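Local coordinates for type 4 fimbrial biogenesis protein PilF (Pseudomonas aeruginosa, PDB 2HO1) that is required for the outer-membrane localisation and assembly of the PilQ secretin, through which it supports type IV pilus function and twitching motility, at residues Arg189-Ala194 and Ala219-Asp224; Leu214-Ala219 and Ala229-Gln234; Gln196-Phe201 and Gly205-Arg210; Lys166-Asn171 and Pro175-Glu180. All coordinates share one frame; numbering follows the deposited sequence.

Contact 1. Residues Arg189-Ala194 and Ala219-Asp224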
loop_
_atom_site.group_PDB
_atom_site.type_symbol
_atom_site.label_atom_id
_atom_site.label_comp_id
_atom_site.label_asym_id
_atom_site.label_seq_id
_atom_site.Cartn_x
_atom_site.Cartn_y
_atom_site.Cartn_z
ATOM N N ARG A 189 11.127 -14.552 20.571
ATOM C CA ARG A 189 11.275 -14.802 22.003
ATOM C C ARG A 189 10.212 -14.057 22.823
ATOM O O ARG A 189 10.304 -14.007 24.039
ATOM C CB ARG A 189 12.664 -14.380 22.480
ATOM C CG ARG A 189 13.818 -15.089 21.810
ATOM C CD ARG A 189 14.127 -16.407 22.490
ATOM N NE ARG A 189 15.309 -17.055 21.926
ATOM C CZ ARG A 189 16.507 -16.479 21.810
ATOM N NH1 ARG A 189 16.694 -15.224 22.215
ATOM N NH2 ARG A 189 17.527 -17.165 21.304
ATOM N N GLU A 190 9.222 -13.470 22.159
ATOM C CA GLU A 190 8.133 -12.755 22.823
ATOM C C GLU A 190 7.074 -13.789 23.206
ATOM O O GLU A 190 5.929 -13.718 22.745
ATOM C CB GLU A 190 7.505 -11.757 21.854
ATOM C CG GLU A 190 8.253 -10.462 21.648
ATOM C CD GLU A 190 7.984 -9.478 22.772
ATOM O OE1 GLU A 190 8.623 -9.615 23.842
ATOM O OE2 GLU A 190 7.120 -8.582 22.587
ATOM N N TYR A 191 7.455 -14.734 24.066
ATOM C CA TYR A 191 6.585 -15.830 24.476
ATOM C C TYR A 191 5.179 -15.564 24.960
ATOM O O TYR A 191 4.276 -16.319 24.619
ATOM C CB TYR A 191 7.293 -16.694 25.516
ATOM C CG TYR A 191 8.641 -17.176 25.061
ATOM C CD1 TYR A 191 8.774 -17.971 23.920
ATOM C CD2 TYR A 191 9.796 -16.813 25.749
ATOM C CE1 TYR A 191 10.028 -18.393 23.481
ATOM C CE2 TYR A 191 11.045 -17.224 25.315
ATOM C CZ TYR A 191 11.151 -18.014 24.187
ATOM O OH TYR A 191 12.385 -18.435 23.788
ATOM N N VAL A 192 4.958 -14.526 25.756
ATOM C CA VAL A 192 3.602 -14.300 26.239
ATOM C C VAL A 192 2.679 -13.855 25.125
ATOM O O VAL A 192 1.550 -14.333 25.018
ATOM C CB VAL A 192 3.568 -13.280 27.420
ATOM C CG1 VAL A 192 2.122 -13.008 27.852
ATOM C CG2 VAL A 192 4.338 -13.859 28.589
ATOM N N PRO A 193 3.121 -12.905 24.287
ATOM C CA PRO A 193 2.214 -12.502 23.205
ATOM C C PRO A 193 2.043 -13.710 22.255
ATOM O O PRO A 193 0.955 -13.958 21.740
ATOM C CB PRO A 193 2.961 -11.356 22.525
ATOM C CG PRO A 193 3.856 -10.842 23.574
ATOM C CD PRO A 193 4.324 -12.063 24.315
ATOM N N ALA A 194 3.127 -14.453 22.050
ATOM C CA ALA A 194 3.109 -15.625 21.167
ATOM C C ALA A 194 2.036 -16.601 21.611
ATOM O O ALA A 194 1.173 -17.010 20.835
ATOM C CB ALA A 194 4.472 -16.312 21.183
ATOM N N ALA A 219 4.421 -24.743 25.156
ATOM C CA ALA A 219 4.075 -25.402 26.421
ATOM C C ALA A 219 5.342 -25.565 27.264
ATOM O O ALA A 219 5.355 -25.280 28.463
ATOM C CB ALA A 219 3.452 -26.767 26.144
ATOM N N LYS A 220 6.413 -26.020 26.621
ATOM C CA LYS A 220 7.683 -26.213 27.303
ATOM C C LYS A 220 8.153 -24.923 27.965
ATOM O O LYS A 220 8.693 -24.947 29.070
ATOM C CB LYS A 220 8.748 -26.704 26.325
ATOM C CG LYS A 220 8.530 -28.127 25.808
ATOM C CD LYS A 220 9.743 -28.573 25.001
ATOM C CE LYS A 220 9.730 -30.065 24.752
ATOM N NZ LYS A 220 11.110 -30.561 24.496
ATOM N N VAL A 221 7.951 -23.797 27.289
ATOM C CA VAL A 221 8.352 -22.506 27.833
ATOM C C VAL A 221 7.524 -22.157 29.072
ATOM O O VAL A 221 8.053 -21.637 30.053
ATOM C CB VAL A 221 8.205 -21.385 26.765
ATOM C CG1 VAL A 221 8.208 -20.012 27.423
ATOM C CG2 VAL A 221 9.355 -21.477 25.772
ATOM N N PHE A 222 6.230 -22.456 29.025
ATOM C CA PHE A 222 5.336 -22.170 30.139
ATOM C C PHE A 222 5.093 -23.403 31.001
ATOM O O PHE A 222 4.011 -23.565 31.586
ATOM C CB PHE A 222 4.006 -21.644 29.611
ATOM C CG PHE A 222 4.109 -20.301 28.962
ATOM C CD1 PHE A 222 3.969 -19.140 29.715
ATOM C CD2 PHE A 222 4.351 -20.193 27.593
ATOM C CE1 PHE A 222 4.065 -17.890 29.115
ATOM C CE2 PHE A 222 4.450 -18.951 26.986
ATOM C CZ PHE A 222 4.306 -17.792 27.750
ATOM N N GLU A 223 6.106 -24.270 31.051
ATOM C CA GLU A 223 6.078 -25.511 31.830
ATOM C C GLU A 223 4.683 -26.110 31.991
ATOM O O GLU A 223 4.154 -26.244 33.103
ATOM C CB GLU A 223 6.719 -25.274 33.198
ATOM C CG GLU A 223 8.178 -24.863 33.093
ATOM C CD GLU A 223 8.709 -24.251 34.371
ATOM O OE1 GLU A 223 8.034 -23.347 34.916
ATOM O OE2 GLU A 223 9.805 -24.663 34.817
ATOM N N ASP A 224 4.096 -26.447 30.852
ATOM C CA ASP A 224 2.786 -27.060 30.791
ATOM C C ASP A 224 3.042 -28.454 30.195
ATOM O O ASP A 224 2.956 -28.652 28.983
ATOM C CB ASP A 224 1.885 -26.222 29.886
ATOM C CG ASP A 224 0.534 -26.853 29.661
ATOM O OD1 ASP A 224 0.369 -28.044 29.991
ATOM O OD2 ASP A 224 -0.358 -26.155 29.138
#
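The carbonyl oxygen of Tyr191 lies against the rim of the Phe222 ring, with O 3.5 Å from both CE2 and CZ of that ring. This is an edge contact: Tyr191 C and Val192 N lie in the plane of the phenyl ring at its edge, where the slightly positive ring hydrogens suit a carbonyl oxygen. It joins two successive tetratricopeptide repeats, TPR 5 and TPR 6, at the start of helix 191-202 and the end of helix 209-221. Beside it, Val221 packs over one face of the Tyr191 ring. Its CG1 sits 4.1 Å from the ring centroid and 25° off the normal, a CH-pi contact, while CG2 reaches CE1 of Tyr191 at 3.9 Å. The two methyls of a beta-branched residue thus spread over the flat ring from CG outward. The opposite face of the tyrosine is met by the carbonyl O of Arg189, so the ring is held between a backbone oxygen and a methyl group. Both segments lie at turns. Arg189, at positive phi, closes the preceding helix with a Schellman motif and Glu190 is the N-cap of the next, whereas Phe222 is the first residue to leave helix 209-221. Its chi1 of -67° puts CG anti to the carbonyl carbon, and the far edge of the ring, CE2 and CZ, reaches the start of helix 191-202. Arg195 makes a cation-pi contact with the Phe222 ring. Val192 CG2 meets the same ring edge, 4.0 Å from Phe222 CZ.

Contact 2. Residues Leu214-Ala219 and Ala229-Gln234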
loop_
_atom_site.group_PDB
_atom_site.type_symbol
_atom_site.label_atom_id
_atom_site.label_comp_id
_atom_site.label_asym_id
_atom_site.label_seq_id
_atom_site.Cartn_x
_atom_site.Cartn_y
_atom_site.Cartn_z
ATOM N N LEU A 214 4.736 -26.039 17.308
ATOM C CA LEU A 214 4.820 -24.690 17.863
ATOM C C LEU A 214 4.172 -24.701 19.243
ATOM O O LEU A 214 4.705 -24.117 20.187
ATOM C CB LEU A 214 4.115 -23.664 16.946
ATOM C CG LEU A 214 3.935 -22.218 17.461
ATOM C CD1 LEU A 214 5.295 -21.634 17.886
ATOM C CD2 LEU A 214 3.288 -21.340 16.367
ATOM N N GLY A 215 3.018 -25.359 19.350
ATOM C CA GLY A 215 2.316 -25.441 20.620
ATOM C C GLY A 215 3.121 -26.230 21.642
ATOM O O GLY A 215 3.125 -25.923 22.834
ATOM N N ILE A 216 3.794 -27.272 21.174
ATOM C CA ILE A 216 4.634 -28.082 22.037
ATOM C C ILE A 216 5.769 -27.235 22.582
ATOM O O ILE A 216 6.016 -27.219 23.785
ATOM C CB ILE A 216 5.213 -29.296 21.299
ATOM C CG1 ILE A 216 4.158 -30.394 21.170
ATOM C CG2 ILE A 216 6.439 -29.818 22.025
ATOM C CD1 ILE A 216 4.518 -31.471 20.180
ATOM N N ARG A 217 6.467 -26.516 21.709
ATOM C CA ARG A 217 7.572 -25.676 22.169
ATOM C C ARG A 217 7.101 -24.529 23.085
ATOM O O ARG A 217 7.850 -24.094 23.967
ATOM C CB ARG A 217 8.357 -25.129 20.974
ATOM C CG ARG A 217 9.159 -26.196 20.227
ATOM C CD ARG A 217 9.573 -25.707 18.864
ATOM N NE ARG A 217 10.531 -26.581 18.187
ATOM C CZ ARG A 217 10.876 -26.438 16.904
ATOM N NH1 ARG A 217 10.326 -25.472 16.163
ATOM N NH2 ARG A 217 11.757 -27.261 16.347
ATOM N N LEU A 218 5.871 -24.052 22.894
ATOM C CA LEU A 218 5.352 -22.987 23.745
ATOM C C LEU A 218 5.020 -23.552 25.123
ATOM O O LEU A 218 5.308 -22.915 26.142
ATOM C CB LEU A 218 4.110 -22.328 23.135
ATOM C CG LEU A 218 4.385 -21.236 22.088
ATOM C CD1 LEU A 218 3.071 -20.683 21.542
ATOM C CD2 LEU A 218 5.210 -20.116 22.714
ATOM N N ALA A 219 4.421 -24.743 25.156
ATOM C CA ALA A 219 4.075 -25.402 26.421
ATOM C C ALA A 219 5.342 -25.565 27.264
ATOM O O ALA A 219 5.355 -25.280 28.463
ATOM C CB ALA A 219 3.452 -26.767 26.144
ATOM N N ALA A 229 2.932 -33.024 26.186
ATOM C CA ALA A 229 2.880 -34.471 25.983
ATOM C C ALA A 229 1.692 -34.843 25.091
ATOM O O ALA A 229 1.782 -35.741 24.250
ATOM C CB ALA A 229 2.779 -35.190 27.343
ATOM N N SER A 230 0.577 -34.147 25.276
ATOM C CA SER A 230 -0.607 -34.402 24.475
ATOM C C SER A 230 -0.352 -34.059 22.994
ATOM O O SER A 230 -0.567 -34.890 22.110
ATOM C CB SER A 230 -1.762 -33.577 25.017
ATOM O OG SER A 230 -2.904 -33.724 24.208
ATOM N N TYR A 231 0.115 -32.841 22.723
ATOM C CA TYR A 231 0.392 -32.427 21.350
ATOM C C TYR A 231 1.384 -33.365 20.696
ATOM O O TYR A 231 1.283 -33.652 19.498
ATOM C CB TYR A 231 0.953 -30.995 21.301
ATOM C CG TYR A 231 -0.090 -29.901 21.419
ATOM C CD1 TYR A 231 -1.449 -30.188 21.326
ATOM C CD2 TYR A 231 0.288 -28.570 21.607
ATOM C CE1 TYR A 231 -2.406 -29.175 21.417
ATOM C CE2 TYR A 231 -0.663 -27.552 21.698
ATOM C CZ TYR A 231 -2.004 -27.860 21.601
ATOM O OH TYR A 231 -2.951 -26.855 21.684
ATOM N N GLY A 232 2.359 -33.822 21.478
ATOM C CA GLY A 232 3.359 -34.739 20.958
ATOM C C GLY A 232 2.691 -36.046 20.560
ATOM O O GLY A 232 3.177 -36.781 19.697
ATOM N N LEU A 233 1.555 -36.322 21.191
ATOM C CA LEU A 233 0.793 -37.532 20.920
ATOM C C LEU A 233 0.111 -37.404 19.571
ATOM O O LEU A 233 0.320 -38.239 18.690
ATOM C CB LEU A 233 -0.270 -37.747 22.000
ATOM C CG LEU A 233 -0.725 -39.200 22.135
ATOM C CD1 LEU A 233 0.472 -40.050 22.556
ATOM C CD2 LEU A 233 -1.834 -39.319 23.161
ATOM N N GLN A 234 -0.706 -36.356 19.426
ATOM C CA GLN A 234 -1.424 -36.090 18.179
ATOM C C GLN A 234 -0.403 -36.057 17.053
ATOM O O GLN A 234 -0.659 -36.536 15.956
ATOM C CB GLN A 234 -2.152 -34.744 18.245
ATOM C CG GLN A 234 -3.503 -34.723 17.523
ATOM C CD GLN A 234 -3.985 -33.304 17.173
ATOM O OE1 GLN A 234 -3.917 -32.391 18.004
ATOM N NE2 GLN A 234 -4.488 -33.124 15.942
#
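The ring of Tyr231 meets helix 209-221 with its edge: Tyr231 CD2 lies 3.7 Å from Gly215 C, which sits in the ring plane, and Tyr231 CE2 lies 3.8 Å from Gly215 CA. The segments belong to the two antiparallel helices of TPR 6, a helical hairpin whose local axes approach to 8.8 Å at an angle of 162°. The ring edge can lie against the backbone here because Gly215 carries no side chain; a CB at this position would run into Tyr231 CE2. On the other helix, CD1 of Ile216 comes to within 3.4 Å of Gly232 N, where the bare glycine backbone lets the isoleucine tip lie against it. The two side chains run antiparallel alongside one another, Ile216 CG1 against Tyr231 CB, while the isoleucine tip goes on to Gly232 and the ring to Gly215. With chi1 of -78°, Ile216 holds CG1 anti to its carbonyl carbon, which carries the longer branch over to the facing helix. Beyond the pair, Tyr231 also packs on Tyr198 of helix 191-202, and Ile216 on Leu235. The closest atoms across the two segments are Ile216 CG1 and Tyr231 CB, 3.3 Å apart.

Contact 3. Residues Gln196-Phe201 and Gly205-Arg210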
loop_
_atom_site.group_PDB
_atom_site.type_symbol
_atom_site.label_atom_id
_atom_site.label_comp_id
_atom_site.label_asym_id
_atom_site.label_seq_id
_atom_site.Cartn_x
_atom_site.Cartn_y
_atom_site.Cartn_z
ATOM N N GLN A 196 -0.408 -16.093 23.558
ATOM C CA GLN A 196 -1.726 -15.516 23.444
ATOM C C GLN A 196 -2.306 -15.738 22.074
ATOM O O GLN A 196 -3.445 -16.189 21.954
ATOM C CB GLN A 196 -1.674 -14.030 23.738
ATOM C CG GLN A 196 -1.471 -13.726 25.206
ATOM C CD GLN A 196 -1.516 -12.254 25.476
ATOM O OE1 GLN A 196 -0.532 -11.536 25.236
ATOM N NE2 GLN A 196 -2.669 -11.774 25.955
ATOM N N TYR A 197 -1.529 -15.420 21.036
ATOM C CA TYR A 197 -2.006 -15.597 19.676
ATOM C C TYR A 197 -2.191 -17.083 19.371
ATOM O O TYR A 197 -3.103 -17.467 18.645
ATOM C CB TYR A 197 -1.036 -14.940 18.680
ATOM C CG TYR A 197 -1.270 -13.453 18.514
ATOM C CD1 TYR A 197 -2.355 -12.974 17.785
ATOM C CD2 TYR A 197 -0.416 -12.523 19.112
ATOM C CE1 TYR A 197 -2.585 -11.604 17.654
ATOM C CE2 TYR A 197 -0.628 -11.155 18.986
ATOM C CZ TYR A 197 -1.710 -10.696 18.255
ATOM O OH TYR A 197 -1.886 -9.329 18.078
ATOM N N TYR A 198 -1.337 -17.919 19.944
ATOM C CA TYR A 198 -1.472 -19.345 19.713
ATOM C C TYR A 198 -2.814 -19.827 20.268
ATOM O O TYR A 198 -3.593 -20.491 19.575
ATOM C CB TYR A 198 -0.363 -20.126 20.394
ATOM C CG TYR A 198 -0.382 -21.569 19.980
ATOM C CD1 TYR A 198 -1.144 -22.510 20.685
ATOM C CD2 TYR A 198 0.345 -22.000 18.867
ATOM C CE1 TYR A 198 -1.176 -23.847 20.293
ATOM C CE2 TYR A 198 0.320 -23.322 18.460
ATOM C CZ TYR A 198 -0.441 -24.248 19.174
ATOM O OH TYR A 198 -0.468 -25.565 18.755
ATOM N N ASP A 199 -3.092 -19.488 21.522
ATOM C CA ASP A 199 -4.356 -19.909 22.107
ATOM C C ASP A 199 -5.517 -19.443 21.228
ATOM O O ASP A 199 -6.467 -20.192 21.015
ATOM C CB ASP A 199 -4.496 -19.378 23.541
ATOM C CG ASP A 199 -3.433 -19.938 24.470
ATOM O OD1 ASP A 199 -3.028 -21.102 24.275
ATOM O OD2 ASP A 199 -2.995 -19.224 25.399
ATOM N N LEU A 200 -5.438 -18.225 20.694
ATOM C CA LEU A 200 -6.511 -17.724 19.836
ATOM C C LEU A 200 -6.608 -18.603 18.596
ATOM O O LEU A 200 -7.701 -18.881 18.092
ATOM C CB LEU A 200 -6.260 -16.268 19.428
ATOM C CG LEU A 200 -7.318 -15.594 18.537
ATOM C CD1 LEU A 200 -8.663 -15.505 19.259
ATOM C CD2 LEU A 200 -6.833 -14.201 18.152
ATOM N N PHE A 201 -5.463 -19.054 18.098
ATOM C CA PHE A 201 -5.472 -19.928 16.930
ATOM C C PHE A 201 -6.073 -21.293 17.286
ATOM O O PHE A 201 -6.870 -21.839 16.533
ATOM C CB PHE A 201 -4.048 -20.130 16.392
ATOM C CG PHE A 201 -3.844 -21.454 15.729
ATOM C CD1 PHE A 201 -4.312 -21.682 14.452
ATOM C CD2 PHE A 201 -3.243 -22.509 16.428
ATOM C CE1 PHE A 201 -4.191 -22.948 13.868
ATOM C CE2 PHE A 201 -3.120 -23.762 15.862
ATOM C CZ PHE A 201 -3.594 -23.989 14.582
ATOM N N GLY A 205 -10.074 -24.547 15.878
ATOM C CA GLY A 205 -10.208 -25.864 15.291
ATOM C C GLY A 205 -8.947 -26.591 14.851
ATOM O O GLY A 205 -8.371 -27.373 15.614
ATOM N N GLY A 206 -8.526 -26.335 13.616
ATOM C CA GLY A 206 -7.374 -27.005 13.045
ATOM C C GLY A 206 -6.130 -27.106 13.887
ATOM O O GLY A 206 -6.016 -26.475 14.931
ATOM N N GLN A 207 -5.211 -27.931 13.403
ATOM C CA GLN A 207 -3.895 -28.197 13.975
ATOM C C GLN A 207 -3.230 -29.005 12.877
ATOM O O GLN A 207 -3.882 -29.814 12.224
ATOM C CB GLN A 207 -3.957 -29.055 15.251
ATOM C CG GLN A 207 -4.127 -28.276 16.572
ATOM C CD GLN A 207 -2.852 -27.562 17.041
ATOM O OE1 GLN A 207 -1.849 -27.498 16.337
ATOM N NE2 GLN A 207 -2.899 -27.027 18.239
ATOM N N ASN A 208 -1.953 -28.759 12.635
ATOM C CA ASN A 208 -1.218 -29.516 11.631
ATOM C C ASN A 208 0.135 -29.791 12.262
ATOM O O ASN A 208 0.359 -29.398 13.401
ATOM C CB ASN A 208 -1.106 -28.737 10.289
ATOM C CG ASN A 208 -0.499 -27.332 10.439
ATOM O OD1 ASN A 208 0.249 -27.048 11.371
ATOM N ND2 ASN A 208 -0.807 -26.460 9.489
ATOM N N ALA A 209 1.024 -30.470 11.553
ATOM C CA ALA A 209 2.324 -30.796 12.106
ATOM C C ALA A 209 3.000 -29.531 12.632
ATOM O O ALA A 209 3.461 -29.478 13.778
ATOM C CB ALA A 209 3.181 -31.458 11.051
ATOM N N ARG A 210 3.050 -28.511 11.780
ATOM C CA ARG A 210 3.647 -27.236 12.130
ATOM C C ARG A 210 3.098 -26.638 13.424
ATOM O O ARG A 210 3.860 -26.313 14.323
ATOM C CB ARG A 210 3.444 -26.231 10.995
ATOM C CG ARG A 210 4.007 -24.838 11.308
ATOM C CD ARG A 210 3.444 -23.779 10.379
ATOM N NE ARG A 210 3.944 -22.454 10.733
ATOM C CZ ARG A 210 3.461 -21.319 10.243
ATOM N NH1 ARG A 210 2.464 -21.355 9.383
ATOM N NH2 ARG A 210 3.977 -20.158 10.621
#
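Tyr198 and Gln207 cross at about a right angle, the phenol projecting from helix 191-202 into the end of a glutamine that folds back from the turn before helix 209-221. Their flat groups are inclined by 49°. Gln207 NE2 donates to Tyr198 OH over 2.9 Å at a nearly straight 163°, and the hydroxyl lies in the amide plane, where the amide N-H points. The bend that brings the amide there is at chi2, -75°, which turns the chain back toward the helix. Against Phe201 the same amide stands almost perpendicular: OE1 lies in the ring plane at the edge, 4.0 Å from CE2. The carbonyl O of Gly206 also nears this ring, 3.5 Å from CZ. Phe201 in turn sets its CD2 over the rim of one Tyr198 face, about one helical turn along. Gly205, between the helices of TPR 5 and TPR 6, has backbone angles at which a CB would be jammed against the carbonyl O of the residue before, so the backbone itself needs a glycine. Ser211 completes the polar network: its carbonyl O bonds Tyr198 OH, and its OG bonds Gln207 OE1. With its amide joined at both ends and the phenol both accepting and donating, the glutamine ties the loop, the preceding helix and the first turn of the next into one network.

Contact 4. Residues Lys166-Asn171 and Pro175-Glu180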
loop_
_atom_site.group_PDB
_atom_site.type_symbol
_atom_site.label_atom_id
_atom_site.label_comp_id
_atom_site.label_asym_id
_atom_site.label_seq_id
_atom_site.Cartn_x
_atom_site.Cartn_y
_atom_site.Cartn_z
ATOM N N LYS A 166 -2.692 -5.724 11.166
ATOM C CA LYS A 166 -3.757 -4.958 10.514
ATOM C C LYS A 166 -4.918 -5.894 10.152
ATOM O O LYS A 166 -6.108 -5.541 10.304
ATOM C CB LYS A 166 -3.251 -4.235 9.237
ATOM C CG LYS A 166 -2.202 -3.139 9.471
ATOM C CD LYS A 166 -1.886 -2.404 8.175
ATOM C CE LYS A 166 -0.518 -1.752 8.227
ATOM N NZ LYS A 166 -0.353 -0.690 9.283
ATOM N N SER A 167 -4.580 -7.089 9.666
ATOM C CA SER A 167 -5.613 -8.062 9.301
ATOM C C SER A 167 -6.476 -8.463 10.525
ATOM O O SER A 167 -7.696 -8.533 10.437
ATOM C CB SER A 167 -4.961 -9.317 8.707
ATOM O OG SER A 167 -5.912 -10.200 8.146
ATOM N N LEU A 168 -5.841 -8.712 11.666
ATOM C CA LEU A 168 -6.586 -9.122 12.845
ATOM C C LEU A 168 -7.377 -7.980 13.461
ATOM O O LEU A 168 -8.349 -8.225 14.161
ATOM C CB LEU A 168 -5.649 -9.733 13.898
ATOM C CG LEU A 168 -5.101 -11.131 13.564
ATOM C CD1 LEU A 168 -3.996 -11.531 14.542
ATOM C CD2 LEU A 168 -6.212 -12.132 13.598
ATOM N N ARG A 169 -6.962 -6.739 13.217
ATOM C CA ARG A 169 -7.686 -5.588 13.758
ATOM C C ARG A 169 -9.011 -5.480 13.007
ATOM O O ARG A 169 -10.020 -5.108 13.593
ATOM C CB ARG A 169 -6.868 -4.309 13.581
ATOM C CG ARG A 169 -6.969 -3.328 14.739
ATOM C CD ARG A 169 -6.265 -2.012 14.410
ATOM N NE ARG A 169 -6.562 -0.927 15.357
ATOM C CZ ARG A 169 -6.296 0.365 15.127
ATOM N NH1 ARG A 169 -5.741 0.746 13.980
ATOM N NH2 ARG A 169 -6.592 1.286 16.035
ATOM N N LEU A 170 -9.011 -5.828 11.717
ATOM C CA LEU A 170 -10.222 -5.793 10.891
ATOM C C LEU A 170 -11.099 -7.032 11.061
ATOM O O LEU A 170 -12.326 -6.988 10.880
ATOM C CB LEU A 170 -9.880 -5.668 9.411
ATOM C CG LEU A 170 -9.217 -4.377 8.969
ATOM C CD1 LEU A 170 -9.052 -4.416 7.484
ATOM C CD2 LEU A 170 -10.069 -3.177 9.407
ATOM N N ASN A 171 -10.458 -8.153 11.362
ATOM C CA ASN A 171 -11.196 -9.377 11.590
ATOM C C ASN A 171 -10.441 -10.255 12.566
ATOM O O ASN A 171 -9.514 -10.968 12.207
ATOM C CB ASN A 171 -11.451 -10.106 10.280
ATOM C CG ASN A 171 -12.280 -11.336 10.481
ATOM O OD1 ASN A 171 -12.697 -11.621 11.599
ATOM N ND2 ASN A 171 -12.518 -12.082 9.411
ATOM N N PRO A 175 -8.049 -17.766 12.721
ATOM C CA PRO A 175 -7.063 -18.682 13.315
ATOM C C PRO A 175 -5.753 -18.761 12.533
ATOM O O PRO A 175 -4.687 -18.780 13.127
ATOM C CB PRO A 175 -7.802 -20.018 13.331
ATOM C CG PRO A 175 -9.245 -19.591 13.520
ATOM C CD PRO A 175 -9.355 -18.434 12.554
ATOM N N SER A 176 -5.826 -18.802 11.203
ATOM C CA SER A 176 -4.617 -18.894 10.399
ATOM C C SER A 176 -3.681 -17.693 10.566
ATOM O O SER A 176 -2.464 -17.864 10.549
ATOM C CB SER A 176 -4.954 -19.107 8.914
ATOM O OG SER A 176 -5.503 -17.953 8.304
ATOM N N VAL A 177 -4.237 -16.492 10.737
ATOM C CA VAL A 177 -3.419 -15.296 10.941
ATOM C C VAL A 177 -2.856 -15.343 12.349
ATOM O O VAL A 177 -1.691 -15.026 12.578
ATOM C CB VAL A 177 -4.225 -13.954 10.743
ATOM C CG1 VAL A 177 -3.312 -12.734 11.049
ATOM C CG2 VAL A 177 -4.748 -13.865 9.314
ATOM N N ALA A 178 -3.680 -15.752 13.301
ATOM C CA ALA A 178 -3.214 -15.861 14.681
ATOM C C ALA A 178 -2.020 -16.798 14.765
ATOM O O ALA A 178 -1.102 -16.579 15.570
ATOM C CB ALA A 178 -4.316 -16.374 15.562
ATOM N N LEU A 179 -2.033 -17.850 13.948
ATOM C CA LEU A 179 -0.932 -18.817 13.943
ATOM C C LEU A 179 0.344 -18.192 13.405
ATOM O O LEU A 179 1.423 -18.423 13.954
ATOM C CB LEU A 179 -1.294 -20.061 13.107
ATOM C CG LEU A 179 -0.161 -21.061 12.862
ATOM C CD1 LEU A 179 0.203 -21.777 14.152
ATOM C CD2 LEU A 179 -0.628 -22.063 11.806
ATOM N N GLU A 180 0.230 -17.393 12.335
ATOM C CA GLU A 180 1.418 -16.748 11.779
ATOM C C GLU A 180 1.965 -15.766 12.807
ATOM O O GLU A 180 3.174 -15.635 12.953
ATOM C CB GLU A 180 1.101 -16.021 10.471
ATOM C CG GLU A 180 0.678 -16.919 9.321
ATOM C CD GLU A 180 1.707 -17.996 8.988
ATOM O OE1 GLU A 180 2.915 -17.724 9.048
ATOM O OE2 GLU A 180 1.300 -19.122 8.657
#
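Helix 157-170 runs into its last turn here, and helix 175-187 starts its first; the two short segments are roughly antiparallel, 145° between their N-to-C directions, and their axes approach to 10.1 Å. Leu168 and Val177 are the residues in register, with CA atoms 7.2 Å apart. This is a junction between tetratricopeptide repeats, the end of TPR 4 meeting the start of TPR 5 across a short loop. The helices are linked by apolar side chains. Leu168 and Val177 point at each other and meet tip to tip, Leu168 CG lying 3.5 Å from Val177 CG1, tighter than a usual carbon contact. Because chi1 of Val177 is 177°, CG1 stands anti to the backbone N and faces the fork of the leucine, with CD1 at 3.8 Å and CD2 at 3.9 Å. The other methyl, CG2, turns to Ser167, whose OG is 4.0 Å away. Serine is small enough for this buried place, and its hydroxyl is satisfied by the carbonyl O of Ser141 and by NE2 of Gln174. Ala178, another small residue, lies next to the leucine's tip. Around the pair, Phe164 of helix 157-170 and Glu145 of helix 140-153 also touch Val177. On the side of the following helix, 191-202, Tyr197 packs on Leu168 and Phe201 on Ala178.

Contacts 2 and 4 are buried, contact 3 is partly so, and contact 1 lies at the surface. Contact 2 joins helices inside one repeat, while the other three bridge successive repeats, so together they follow the superhelix from TPR 4 to TPR 6. Helix 209-221 serves contacts 1, 2 and 3, and helix 191-202 both 1 and 3. Contact 4 is aliphatic with small residues, while contact 2 sets a tyrosine edge and an isoleucine against glycine backbone. Contact 3 adds a hydrogen bond; contact 1 has none across it and is distinguished by a valine methyl over a tyrosine face. Tyr198 carries contact 3 onto Gly215 of contact 2, and the Arg210-Glu180 salt bridge joins contact 3 to contact 4.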